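Hypothetical protein TTHA0636 (Thermus thermophilus HB8, PDB 1WWP) is of unknown function but belongs to the nucleotidyltransferase substrate-binding family, and is therefore probably a helical partner of a nucleotidyltransferase. Local coordinates at residues 4-9 with 31-36. Sequence-based numbering, arbitrary orientation.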
loop_
_atom_site.group_PDB
_atom_site.type_symbol
_atom_site.label_atom_id
_atom_site.label_comp_id
_atom_site.label_asym_id
_atom_site.label_seq_id
_atom_site.Cartn_x
_atom_site.Cartn_y
_atom_site.Cartn_z
ATOM N N LYS A 4 -1.394 -17.706 -5.223
ATOM C CA LYS A 4 -1.439 -17.049 -6.527
ATOM C C LYS A 4 -0.875 -15.628 -6.455
ATOM O O LYS A 4 -0.176 -15.171 -7.368
ATOM C CB LYS A 4 -2.883 -17.018 -7.034
ATOM C CG LYS A 4 -3.033 -17.077 -8.551
ATOM C CD LYS A 4 -2.494 -15.830 -9.235
ATOM C CE LYS A 4 -2.830 -15.840 -10.717
ATOM N NZ LYS A 4 -2.299 -14.641 -11.415
ATOM N N ALA A 5 -1.184 -14.930 -5.369
ATOM C CA ALA A 5 -0.687 -13.575 -5.183
ATOM C C ALA A 5 0.827 -13.674 -5.015
ATOM O O ALA A 5 1.579 -12.859 -5.540
ATOM C CB ALA A 5 -1.320 -12.950 -3.948
ATOM N N LEU A 6 1.261 -14.702 -4.295
ATOM C CA LEU A 6 2.678 -14.938 -4.057
ATOM C C LEU A 6 3.452 -15.160 -5.360
ATOM O O LEU A 6 4.647 -14.886 -5.430
ATOM C CB LEU A 6 2.857 -16.146 -3.136
ATOM C CG LEU A 6 4.287 -16.568 -2.787
ATOM C CD1 LEU A 6 5.125 -15.371 -2.315
ATOM C CD2 LEU A 6 4.218 -17.630 -1.706
ATOM N N ALA A 7 2.755 -15.632 -6.390
ATOM C CA ALA A 7 3.357 -15.906 -7.703
ATOM C C ALA A 7 3.710 -14.632 -8.457
ATOM O O ALA A 7 4.754 -14.541 -9.107
ATOM C CB ALA A 7 2.396 -16.751 -8.538
ATOM N N THR A 8 2.828 -13.642 -8.374
ATOM C CA THR A 8 3.052 -12.371 -9.050
ATOM C C THR A 8 4.193 -11.632 -8.359
ATOM O O THR A 8 4.968 -10.920 -9.007
ATOM C CB THR A 8 1.782 -11.526 -9.030
ATOM O OG1 THR A 8 1.434 -11.219 -7.674
ATOM C CG2 THR A 8 0.635 -12.308 -9.653
ATOM N N LEU A 9 4.309 -11.811 -7.046
ATOM C CA LEU A 9 5.389 -11.173 -6.296
ATOM C C LEU A 9 6.744 -11.740 -6.728
ATOM O O LEU A 9 7.684 -10.988 -7.004
ATOM C CB LEU A 9 5.210 -11.400 -4.786
ATOM C CG LEU A 9 6.426 -11.052 -3.906
ATOM C CD1 LEU A 9 6.778 -9.596 -4.088
ATOM C CD2 LEU A 9 6.134 -11.340 -2.456
ATOM N N GLU A 31 2.539 -5.976 -0.736
ATOM C CA GLU A 31 1.421 -5.533 0.089
ATOM C C GLU A 31 0.254 -6.499 0.041
ATOM O O GLU A 31 -0.141 -7.048 1.074
ATOM C CB GLU A 31 0.955 -4.144 -0.348
ATOM C CG GLU A 31 1.903 -3.013 0.043
ATOM C CD GLU A 31 1.324 -1.639 -0.275
ATOM O OE1 GLU A 31 1.802 -0.638 0.296
ATOM O OE2 GLU A 31 0.387 -1.550 -1.095
ATOM N N TYR A 32 -0.296 -6.739 -1.149
ATOM C CA TYR A 32 -1.433 -7.639 -1.211
ATOM C C TYR A 32 -1.105 -9.096 -0.941
ATOM O O TYR A 32 -1.986 -9.867 -0.570
ATOM C CB TYR A 32 -2.223 -7.462 -2.522
ATOM C CG TYR A 32 -1.559 -7.823 -3.832
ATOM C CD1 TYR A 32 -1.260 -9.145 -4.146
ATOM C CD2 TYR A 32 -1.354 -6.843 -4.816
ATOM C CE1 TYR A 32 -0.782 -9.492 -5.428
ATOM C CE2 TYR A 32 -0.883 -7.174 -6.089
ATOM C CZ TYR A 32 -0.605 -8.498 -6.393
ATOM O OH TYR A 32 -0.186 -8.817 -7.669
ATOM N N THR A 33 0.158 -9.476 -1.096
ATOM C CA THR A 33 0.545 -10.843 -0.801
ATOM C C THR A 33 0.606 -11.012 0.715
ATOM O O THR A 33 0.232 -12.049 1.268
ATOM C CB THR A 33 1.940 -11.177 -1.380
ATOM O OG1 THR A 33 1.885 -11.139 -2.812
ATOM C CG2 THR A 33 2.396 -12.559 -0.896
ATOM N N PHE A 34 1.107 -9.982 1.381
ATOM C CA PHE A 34 1.205 -9.980 2.834
ATOM C C PHE A 34 -0.183 -10.100 3.460
ATOM O O PHE A 34 -0.408 -10.922 4.348
ATOM C CB PHE A 34 1.836 -8.673 3.297
ATOM C CG PHE A 34 1.804 -8.478 4.778
ATOM C CD1 PHE A 34 0.778 -7.743 5.376
ATOM C CD2 PHE A 34 2.814 -9.002 5.580
ATOM C CE1 PHE A 34 0.764 -7.530 6.751
ATOM C CE2 PHE A 34 2.809 -8.796 6.962
ATOM C CZ PHE A 34 1.778 -8.057 7.545
ATOM N N GLU A 35 -1.098 -9.251 3.004
ATOM C CA GLU A 35 -2.454 -9.254 3.533
ATOM C C GLU A 35 -3.096 -10.621 3.361
ATOM O O GLU A 35 -3.741 -11.128 4.279
ATOM C CB GLU A 35 -3.296 -8.187 2.841
ATOM C CG GLU A 35 -2.707 -6.762 2.926
ATOM C CD GLU A 35 -2.495 -6.248 4.362
ATOM O OE1 GLU A 35 -3.323 -6.556 5.250
ATOM O OE2 GLU A 35 -1.506 -5.515 4.589
ATOM N N ALA A 36 -2.918 -11.222 2.189
ATOM C CA ALA A 36 -3.484 -12.542 1.935
ATOM C C ALA A 36 -2.760 -13.572 2.783
ATOM O O ALA A 36 -3.341 -14.555 3.225
ATOM C CB ALA A 36 -3.355 -12.912 0.452
#
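The hydroxyl of Y32 meets that of T8, OH to OG1 2.9 Å, with the two side chains crossing at about a right angle. T8 OG1 in turn donates to A5 O one turn back (2.7 Å), a bond made possible by its first torsion (63°), which sets OG1 between the backbone N and the carbonyl carbon. The same carbonyl oxygen also accepts from L9 N, so two donors grip it. A5 CB lies in plane at the edge of the Y32 ring, 3.8 Å from CE1. Beside it, T33 points its CG2 at L6, 4.0 Å from CA, while its OG1 is hydrogen-bonded to R29 O in its own helix. Replacing T8 by an alanine would probably leave the Y32 hydroxyl without this partner and the ring tip freer to shift. Segments 4-9 and 31-36, on helices 2-13 and 20-49, run roughly antiparallel, their axes 8.8 Å apart at the closest approach, and the small A5 and T33 face each other where the backbones come nearest. M110 of helix 93-116 packs on L9 and T33, and V88 of the second subunit on Y32. With T8 donating to A5 O and meeting the Y32 hydroxyl, buried polar atoms are paired within the contact.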